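PDB 5ZBY: hydrogenase maturation protease HycI from Thermococcus kodakarensis KOD1, which probably acts as an endopeptidase that trims the C-terminus of a [NiFe] hydrogenase precursor during its maturation. Local coordinates for residues 70-75 with 110-115. Sequence-based numbering, arbitrary orientation.
Sequences VVFVDA and SYIKEQ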
# COMPACT_ATOMS: atom_id res chain seq x y z
N VAL A 70 -7.82 -4.94 3.28
CA VAL A 70 -7.25 -3.62 3.08
C VAL A 70 -5.78 -3.83 2.75
O VAL A 70 -5.10 -4.56 3.47
CB VAL A 70 -7.42 -2.73 4.32
CG1 VAL A 70 -6.75 -1.35 4.04
CG2 VAL A 70 -8.94 -2.56 4.65
N VAL A 71 -5.33 -3.25 1.64
CA VAL A 71 -3.93 -3.38 1.18
C VAL A 71 -3.28 -2.01 1.20
O VAL A 71 -3.70 -1.15 0.43
CB VAL A 71 -3.89 -3.91 -0.24
CG1 VAL A 71 -2.47 -4.08 -0.75
CG2 VAL A 71 -4.65 -5.25 -0.33
N PHE A 72 -2.28 -1.82 2.06
CA PHE A 72 -1.47 -0.60 2.07
C PHE A 72 -0.32 -0.82 1.15
O PHE A 72 0.23 -1.91 1.10
CB PHE A 72 -0.99 -0.29 3.49
CG PHE A 72 -2.10 0.17 4.38
CD1 PHE A 72 -2.66 -0.68 5.32
CD2 PHE A 72 -2.64 1.44 4.23
CE1 PHE A 72 -3.74 -0.25 6.14
CE2 PHE A 72 -3.73 1.85 5.03
CZ PHE A 72 -4.24 1.03 5.99
N VAL A 73 0.03 0.19 0.36
CA VAL A 73 1.15 0.05 -0.59
C VAL A 73 2.10 1.22 -0.30
O VAL A 73 1.68 2.37 -0.28
CB VAL A 73 0.69 0.09 -2.05
CG1 VAL A 73 1.87 -0.05 -3.00
CG2 VAL A 73 -0.41 -0.99 -2.34
N ASP A 74 3.38 0.94 -0.02
CA ASP A 74 4.30 2.02 0.41
C ASP A 74 5.74 1.65 -0.02
O ASP A 74 6.08 0.49 -0.21
CB ASP A 74 4.23 2.20 1.95
CG ASP A 74 4.84 3.51 2.44
OD1 ASP A 74 5.11 4.41 1.61
OD2 ASP A 74 4.99 3.66 3.67
N ALA A 75 6.58 2.66 -0.22
CA ALA A 75 8.01 2.43 -0.24
C ALA A 75 8.52 2.10 1.16
O ALA A 75 8.39 2.91 2.07
CB ALA A 75 8.72 3.70 -0.77
N SER A 110 -4.44 -1.78 13.02
CA SER A 110 -5.12 -2.42 14.16
C SER A 110 -6.51 -1.80 14.40
O SER A 110 -7.47 -2.51 14.66
CB SER A 110 -4.29 -2.28 15.45
OG SER A 110 -3.02 -2.93 15.29
N TYR A 111 -6.57 -0.48 14.33
CA TYR A 111 -7.90 0.18 14.43
C TYR A 111 -8.85 -0.27 13.32
O TYR A 111 -10.00 -0.67 13.59
CB TYR A 111 -7.72 1.68 14.40
CG TYR A 111 -9.02 2.44 14.43
CD1 TYR A 111 -9.70 2.62 15.62
CD2 TYR A 111 -9.56 2.96 13.27
CE1 TYR A 111 -10.90 3.31 15.66
CE2 TYR A 111 -10.78 3.66 13.30
CZ TYR A 111 -11.43 3.84 14.51
OH TYR A 111 -12.62 4.53 14.56
N ILE A 112 -8.39 -0.22 12.07
CA ILE A 112 -9.25 -0.67 10.96
C ILE A 112 -9.76 -2.11 11.14
O ILE A 112 -10.97 -2.40 10.97
CB ILE A 112 -8.52 -0.55 9.60
CG1 ILE A 112 -8.20 0.93 9.31
CG2 ILE A 112 -9.37 -1.26 8.50
CD1 ILE A 112 -7.25 1.21 8.14
N LYS A 113 -8.88 -3.02 11.54
CA LYS A 113 -9.25 -4.43 11.68
C LYS A 113 -10.22 -4.61 12.83
O LYS A 113 -11.18 -5.41 12.73
CB LYS A 113 -7.98 -5.33 11.87
CG LYS A 113 -8.40 -6.77 11.89
CD LYS A 113 -7.25 -7.73 11.73
CE LYS A 113 -7.82 -9.11 11.52
NZ LYS A 113 -6.74 -10.12 11.26
N GLU A 114 -10.04 -3.85 13.89
CA GLU A 114 -10.96 -3.96 15.02
C GLU A 114 -12.35 -3.55 14.55
O GLU A 114 -13.33 -4.25 14.83
CB GLU A 114 -10.54 -3.09 16.19
CG GLU A 114 -11.14 -3.51 17.54
CD GLU A 114 -12.64 -3.21 17.65
OE1 GLU A 114 -13.06 -2.17 17.12
OE2 GLU A 114 -13.37 -4.01 18.29
N GLN A 115 -12.40 -2.42 13.84
CA GLN A 115 -13.68 -1.84 13.37
C GLN A 115 -14.41 -2.68 12.34
O GLN A 115 -15.65 -2.67 12.29
CB GLN A 115 -13.43 -0.45 12.79
CG GLN A 115 -12.98 0.60 13.80
CD GLN A 115 -14.01 0.82 14.88
OE1 GLN A 115 -15.19 0.56 14.68
NE2 GLN A 115 -13.58 1.32 16.03
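V70 and I112 are the closest CA pair of the two segments, 8.6 Å apart, a spacing that is bridged by side chains alone, with no hydrogen bond across; the two segments bury 106 Å² together, both sides summed. Residues 70-75 are extended strand; 110-115 are helical, as the bond from E114 N to S110 O (3.0 Å) confirms. I112 is the one helix residue here that touches the strand, and it divides its two branches between two partners. This joins helix 105-116 to the central strand 69-75 of the mixed sheet in the alpha/beta fold of the peptidase A31 family. The CG1 of I112 lies anti to the carbonyl carbon (chi1 -63°) and the chain runs on extended (chi2 168°), which carries CD1 out to F72. There the methyl meets CZ of the ring at 3.7 Å; it lies at the rim, near the ring plane, an edge contact. The other branch, CG2, reaches CG2 of V70 at 4.1 Å, the two side chains crossing at about a right angle. V70 and F72, two apart on the strand, both direct their CB toward the helix, while V71 between them packs on V121 and I123. V59 and I62 of helix 59-64 and I120 of strand 119-125 also touch I112.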